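Local coordinates for lamina-associated polypeptide 2 isoforms alpha/zeta (Mus musculus, PDB 2V0X), which pairs with a second copy of itself through this C-terminal domain and, as a nuclear lamina component, probably binds A-type lamins and chromatin, at the interface of chains A and B. Sequence-based numbering; all coordinates share one arbitrary frame. Chains: chain A/B, Lamina-associated polypeptide 2 isoforms alpha/zeta.

Contact 1: the interface of chains A and B. Residues chain A 77, 82, 107, 111; chain B 191, 195, 219.
A:Val77 lies over the indole face of B:Trp195, and A:Asp107 meets the same ring at its N-H edge; with the indole, these two bury much of the surface in this patch of the LAP2alpha coiled-coil dimer. The valine comes from a loop of chain A, the aspartate from helix 100-146, and the tryptophan from near the end of helix 152-196 of the partner. CG2 of A:Val77 does most of the touching, 3.5 Å from CE2 of B:Trp195 and above the fused centre of the ring. CG1, anti to the backbone N (chi1 -178°), reaches the benzo side at 4.0 Å from CE3 of the indole. Farther along that side, CD2 of A:Leu82 approaches CZ3 of the ring, while CD2 of B:Leu219 backs the valine.

Two donors grip OD1 of A:Asp107 from opposite faces of the carboxylate. NE1 of B:Trp195 gives a nearly straight bond of 3.0 Å to OD1, within the indole plane but from well above the carboxylate. NE of B:Arg191 comes from the syn side, tilted 26° out of the carboxylate plane and also 3.0 Å from OD1, completing a salt bridge with the two flat groups turned 34° apart. A water joins OD2 of the aspartate to NH2 of the arginine, which should help fix the guanidinium's rotation. SG of A:Cys111 sits over one guanidinium face, toward its rim, 3.6 Å from CZ of B:Arg191.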
loop_
_atom_site.group_PDB
_atom_site.type_symbol
_atom_site.label_atom_id
_atom_site.label_comp_id
_atom_site.label_asym_id
_atom_site.label_seq_id
_atom_site.Cartn_x
_atom_site.Cartn_y
_atom_site.Cartn_z
ATOM N N VAL A 77 -18.661 -8.624 -7.231
ATOM C CA VAL A 77 -18.862 -9.069 -8.602
ATOM C C VAL A 77 -20.326 -8.740 -8.921
ATOM O O VAL A 77 -21.232 -9.234 -8.263
ATOM C CB VAL A 77 -18.579 -10.595 -8.760
ATOM C CG1 VAL A 77 -18.752 -11.026 -10.224
ATOM C CG2 VAL A 77 -17.177 -10.915 -8.284
ATOM N N LEU A 82 -22.792 -12.290 -12.581
ATOM C CA LEU A 82 -23.046 -13.574 -11.919
ATOM C C LEU A 82 -24.180 -14.340 -12.603
ATOM O O LEU A 82 -24.194 -15.574 -12.606
ATOM C CB LEU A 82 -23.409 -13.365 -10.448
ATOM C CG LEU A 82 -22.306 -12.896 -9.494
ATOM C CD1 LEU A 82 -22.926 -12.424 -8.191
ATOM C CD2 LEU A 82 -21.306 -14.024 -9.251
ATOM N N ASP A 107 -8.960 -15.550 -6.232
ATOM C CA ASP A 107 -9.892 -14.479 -5.890
ATOM C C ASP A 107 -9.591 -13.958 -4.489
ATOM O O ASP A 107 -9.574 -12.763 -4.258
ATOM C CB ASP A 107 -11.346 -14.951 -5.936
ATOM C CG ASP A 107 -12.324 -13.795 -5.840
ATOM O OD1 ASP A 107 -12.163 -12.805 -6.599
ATOM O OD2 ASP A 107 -13.240 -13.865 -4.991
ATOM N N CYS A 111 -8.454 -10.252 -3.486
ATOM C CA CYS A 111 -9.328 -9.528 -2.563
ATOM C C CYS A 111 -8.518 -8.975 -1.383
ATOM O O CYS A 111 -8.638 -7.805 -1.035
ATOM C CB CYS A 111 -10.468 -10.443 -2.083
ATOM S SG CYS A 111 -11.817 -10.598 -3.313
ATOM N N ARG B 191 -9.078 -9.510 -11.038
ATOM C CA ARG B 191 -10.383 -10.110 -10.769
ATOM C C ARG B 191 -11.363 -10.001 -11.928
ATOM O O ARG B 191 -12.233 -10.859 -12.071
ATOM C CB ARG B 191 -10.996 -9.567 -9.460
ATOM C CG ARG B 191 -10.195 -9.960 -8.207
ATOM C CD ARG B 191 -10.757 -9.326 -6.934
ATOM N NE ARG B 191 -12.079 -9.837 -6.583
ATOM C CZ ARG B 191 -13.134 -9.075 -6.309
ATOM N NH1 ARG B 191 -13.033 -7.755 -6.353
ATOM N NH2 ARG B 191 -14.284 -9.634 -5.945
ATOM N N TRP B 195 -13.169 -13.358 -13.172
ATOM C CA TRP B 195 -14.616 -13.535 -13.176
ATOM C C TRP B 195 -15.278 -13.599 -14.552
ATOM O O TRP B 195 -16.362 -14.164 -14.681
ATOM C CB TRP B 195 -15.303 -12.494 -12.281
ATOM C CG TRP B 195 -15.124 -12.824 -10.849
ATOM C CD1 TRP B 195 -14.129 -12.367 -10.018
ATOM C CD2 TRP B 195 -15.879 -13.777 -10.084
ATOM N NE1 TRP B 195 -14.214 -12.988 -8.799
ATOM C CE2 TRP B 195 -15.276 -13.856 -8.808
ATOM C CE3 TRP B 195 -16.999 -14.572 -10.355
ATOM C CZ2 TRP B 195 -15.752 -14.704 -7.801
ATOM C CZ3 TRP B 195 -17.478 -15.417 -9.356
ATOM C CH2 TRP B 195 -16.856 -15.479 -8.090
ATOM N N LEU B 219 -16.975 -4.564 -9.389
ATOM C CA LEU B 219 -15.910 -4.843 -10.353
ATOM C C LEU B 219 -16.157 -4.180 -11.712
ATOM O O LEU B 219 -15.242 -3.629 -12.324
ATOM C CB LEU B 219 -15.799 -6.359 -10.511
ATOM C CG LEU B 219 -14.469 -7.110 -10.483
ATOM C CD1 LEU B 219 -13.590 -6.647 -9.332
ATOM C CD2 LEU B 219 -14.781 -8.604 -10.385
HETATM O O HOH W 1 -14.959 -12.091 -5.156
#

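Contact 2: the interface of chains A and B. Residues chain A 103, 106-107; chain B 106, 191, 194-195, 197.
B:Leu194 lays its isobutyl group against a turn of A helix 100-146, between A:Asp103 and A:Asp107, in a helix-to-helix packing of the LAP2alpha coiled-coil dimer. From CB the side chain runs with CG anti to the backbone N (chi1 -178°), and at CG it forks into two methyls with different tasks. CD2 goes to the helix backbone, 3.7 Å from the carbonyl O of A:Asp103 and 3.8 Å from CA of A:Asp107; the aspartate's CB meets it too. CD1 turns to the other aspartate, 3.9 Å from CG of A:Asp103. The leucine thus packs on the aliphatic base of one acidic residue and beside the carboxylate of the other.

Just past the end of helix 152-196, the side chains of B:Lys197 and A:Asp103 reach towards each other from opposite directions. NZ of the lysine lies 2.9 Å from OD2 of A:Asp103 in a salt bridge, on the oxygen's syn lone pair, although both side chains are poorly ordered, so the geometry of this link is uncertain. A:Leu106 and B:Leu106, the same residue of the two copies, meet loosely at 4.4 Å from CG of the first to CD1 of the second. With an alanine in place of A:Asp107, the arginine and indole N-H of chain B would probably lose their shared acceptor, leaving the guanidinium's charge without its mate.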
loop_
_atom_site.group_PDB
_atom_site.type_symbol
_atom_site.label_atom_id
_atom_site.label_comp_id
_atom_site.label_asym_id
_atom_site.label_seq_id
_atom_site.Cartn_x
_atom_site.Cartn_y
_atom_site.Cartn_z
ATOM N N ASP A 103 -9.281 -21.026 -8.617
ATOM C CA ASP A 103 -10.064 -19.813 -8.806
ATOM C C ASP A 103 -10.478 -19.124 -7.499
ATOM O O ASP A 103 -10.457 -17.897 -7.413
ATOM C CB ASP A 103 -11.292 -20.101 -9.671
ATOM C CG ASP A 103 -10.957 -20.204 -11.156
ATOM O OD1 ASP A 103 -11.895 -20.122 -11.978
ATOM O OD2 ASP A 103 -9.763 -20.357 -11.503
ATOM N N LEU A 106 -7.223 -17.708 -5.905
ATOM C CA LEU A 106 -6.757 -16.540 -6.628
ATOM C C LEU A 106 -7.646 -15.332 -6.274
ATOM O O LEU A 106 -7.142 -14.224 -6.032
ATOM C CB LEU A 106 -6.746 -16.794 -8.141
ATOM C CG LEU A 106 -5.501 -17.439 -8.771
ATOM C CD1 LEU A 106 -4.274 -16.603 -8.460
ATOM C CD2 LEU A 106 -5.277 -18.833 -8.248
ATOM N N ASP A 107 -8.960 -15.550 -6.232
ATOM C CA ASP A 107 -9.892 -14.479 -5.890
ATOM C C ASP A 107 -9.591 -13.958 -4.489
ATOM O O ASP A 107 -9.574 -12.763 -4.258
ATOM C CB ASP A 107 -11.346 -14.951 -5.936
ATOM C CG ASP A 107 -12.324 -13.795 -5.840
ATOM O OD1 ASP A 107 -12.163 -12.805 -6.599
ATOM O OD2 ASP A 107 -13.240 -13.865 -4.991
ATOM N N LEU B 106 -3.419 -12.561 -14.900
ATOM C CA LEU B 106 -3.524 -12.725 -13.466
ATOM C C LEU B 106 -2.170 -12.498 -12.825
ATOM O O LEU B 106 -2.069 -11.784 -11.828
ATOM C CB LEU B 106 -4.047 -14.115 -13.099
ATOM C CG LEU B 106 -5.420 -14.540 -13.611
ATOM C CD1 LEU B 106 -5.853 -15.785 -12.850
ATOM C CD2 LEU B 106 -6.446 -13.438 -13.401
ATOM N N ARG B 191 -9.078 -9.510 -11.038
ATOM C CA ARG B 191 -10.383 -10.110 -10.769
ATOM C C ARG B 191 -11.363 -10.001 -11.928
ATOM O O ARG B 191 -12.233 -10.859 -12.071
ATOM C CB ARG B 191 -10.996 -9.567 -9.460
ATOM C CG ARG B 191 -10.195 -9.960 -8.207
ATOM C CD ARG B 191 -10.757 -9.326 -6.934
ATOM N NE ARG B 191 -12.079 -9.837 -6.583
ATOM C CZ ARG B 191 -13.134 -9.075 -6.309
ATOM N NH1 ARG B 191 -13.033 -7.755 -6.353
ATOM N NH2 ARG B 191 -14.284 -9.634 -5.945
ATOM N N LEU B 194 -10.461 -12.844 -14.029
ATOM C CA LEU B 194 -10.841 -14.055 -13.337
ATOM C C LEU B 194 -12.329 -14.371 -13.390
ATOM O O LEU B 194 -12.702 -15.522 -13.593
ATOM C CB LEU B 194 -10.385 -14.009 -11.891
ATOM C CG LEU B 194 -10.691 -15.265 -11.080
ATOM C CD1 LEU B 194 -9.862 -16.461 -11.612
ATOM C CD2 LEU B 194 -10.361 -14.987 -9.620
ATOM N N TRP B 195 -13.169 -13.358 -13.172
ATOM C CA TRP B 195 -14.616 -13.535 -13.176
ATOM C C TRP B 195 -15.278 -13.599 -14.552
ATOM O O TRP B 195 -16.362 -14.164 -14.681
ATOM C CB TRP B 195 -15.303 -12.494 -12.281
ATOM C CG TRP B 195 -15.124 -12.824 -10.849
ATOM C CD1 TRP B 195 -14.129 -12.367 -10.018
ATOM C CD2 TRP B 195 -15.879 -13.777 -10.084
ATOM N NE1 TRP B 195 -14.214 -12.988 -8.799
ATOM C CE2 TRP B 195 -15.276 -13.856 -8.808
ATOM C CE3 TRP B 195 -16.999 -14.572 -10.355
ATOM C CZ2 TRP B 195 -15.752 -14.704 -7.801
ATOM C CZ3 TRP B 195 -17.478 -15.417 -9.356
ATOM C CH2 TRP B 195 -16.856 -15.479 -8.090
ATOM N N LYS B 197 -13.833 -15.102 -17.143
ATOM C CA LYS B 197 -13.356 -16.357 -17.725
ATOM C C LYS B 197 -14.440 -17.353 -18.151
ATOM O O LYS B 197 -14.457 -17.795 -19.304
ATOM C CB LYS B 197 -12.360 -17.035 -16.764
ATOM C CG LYS B 197 -11.573 -18.180 -17.379
ATOM C CD LYS B 197 -10.453 -18.678 -16.463
ATOM C CE LYS B 197 -10.993 -19.360 -15.219
ATOM N NZ LYS B 197 -9.882 -19.880 -14.381
HETATM O O HOH W 2 -14.959 -12.091 -5.156
#

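Contact 3: the interface of chains A and B. Residues chain A 127-128, 131-132; chain B 166, 169-170, 173.
The CB methyl of A:Ala131 presses into the surface of B helix 152-196, where it meets backbone as much as side chain. It is 3.7 Å from the N of B:Cys170 and equally far from the carbonyl O of B:Ala166, with CB of B:Leu169 alongside at 4.1 Å. Such small residues probably let the two helices come close. About a turn along, the roles are exchanged: the CB of B:Ala173 nests against chain A, 3.8 Å from the N of A:Ala128 and as near to the CG2 methyl of A:Thr127. With OG1 of the threonine beside the backbone N (chi1 -68°), the methyl takes the place anti to that N and faces the alanine.

Nearer the polar rim, B:Cys170 directs its thiol past A:Ala131 towards A:Lys132; the -165° chi1 swings SG away from its own backbone N. The lysine chain is kinked near its base and again at its tip, and so folds over the sulfur, bringing NZ to 3.5 Å from SG, while its CG lies 4.1 Å from the same atom. The whole patch lies on the long helices of the dimer, A 100-146 against B 152-196, and the two-fold symmetry repeats it with the chains exchanged.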
loop_
_atom_site.group_PDB
_atom_site.type_symbol
_atom_site.label_atom_id
_atom_site.label_comp_id
_atom_site.label_asym_id
_atom_site.label_seq_id
_atom_site.Cartn_x
_atom_site.Cartn_y
_atom_site.Cartn_z
ATOM N N THR A 127 -2.873 10.430 7.714
ATOM C CA THR A 127 -1.552 11.040 7.747
ATOM C C THR A 127 -1.569 12.420 7.084
ATOM O O THR A 127 -0.983 13.373 7.597
ATOM C CB THR A 127 -0.526 10.137 7.011
ATOM O OG1 THR A 127 -0.348 8.934 7.762
ATOM C CG2 THR A 127 0.823 10.828 6.873
ATOM N N ALA A 128 -2.251 12.524 5.951
ATOM C CA ALA A 128 -2.344 13.795 5.230
ATOM C C ALA A 128 -2.935 14.890 6.117
ATOM O O ALA A 128 -2.393 15.998 6.205
ATOM C CB ALA A 128 -3.199 13.631 3.976
ATOM N N ALA A 131 -0.518 15.735 8.985
ATOM C CA ALA A 131 0.637 16.476 8.469
ATOM C C ALA A 131 0.225 17.935 8.326
ATOM O O ALA A 131 0.969 18.845 8.701
ATOM C CB ALA A 131 1.077 15.914 7.100
ATOM N N LYS A 132 -0.984 18.137 7.813
ATOM C CA LYS A 132 -1.533 19.470 7.616
ATOM C C LYS A 132 -1.765 20.225 8.918
ATOM O O LYS A 132 -1.379 21.394 9.036
ATOM C CB LYS A 132 -2.849 19.399 6.828
ATOM C CG LYS A 132 -2.686 19.668 5.343
ATOM C CD LYS A 132 -2.361 21.135 5.089
ATOM C CE LYS A 132 -1.845 21.362 3.672
ATOM N NZ LYS A 132 -0.569 20.628 3.417
ATOM N N ALA B 166 6.987 18.765 7.580
ATOM C CA ALA B 166 5.536 18.531 7.625
ATOM C C ALA B 166 4.932 18.551 6.224
ATOM O O ALA B 166 4.060 17.740 5.917
ATOM C CB ALA B 166 4.819 19.555 8.533
ATOM N N LEU B 169 5.842 15.371 4.540
ATOM C CA LEU B 169 4.968 14.313 5.023
ATOM C C LEU B 169 3.606 14.312 4.326
ATOM O O LEU B 169 3.069 13.255 4.032
ATOM C CB LEU B 169 4.808 14.415 6.532
ATOM C CG LEU B 169 6.084 14.076 7.296
ATOM C CD1 LEU B 169 6.006 14.597 8.710
ATOM C CD2 LEU B 169 6.342 12.578 7.275
ATOM N N CYS B 170 3.068 15.497 4.048
ATOM C CA CYS B 170 1.792 15.598 3.357
ATOM C C CYS B 170 1.989 15.087 1.927
ATOM O O CYS B 170 1.152 14.341 1.425
ATOM C CB CYS B 170 1.258 17.041 3.351
ATOM S SG CYS B 170 -0.520 17.142 2.903
ATOM N N ALA B 173 2.236 11.342 1.936
ATOM C CA ALA B 173 0.914 10.769 2.165
ATOM C C ALA B 173 0.114 10.704 0.845
ATOM O O ALA B 173 -0.615 9.739 0.601
ATOM C CB ALA B 173 0.161 11.584 3.227
#

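Contact 1 and contact 2 are adjoining parts of one patch: their C-alpha centres are about 6 Å apart, and both include A:Asp107, B:Arg191 and B:Trp195. Contact 3 lies farther along, about 34 Å from the centre of contact 1 and 36 Å from that of contact 2. All three use A helix 100-146 and B helix 152-196, so this one helix pair runs from small-residue packing to a charged, aromatic end, where contact 1 adds loop segments from both chains. The two-fold axis supplies a twin of each contact, so the dimer is clasped at well-separated points along its length.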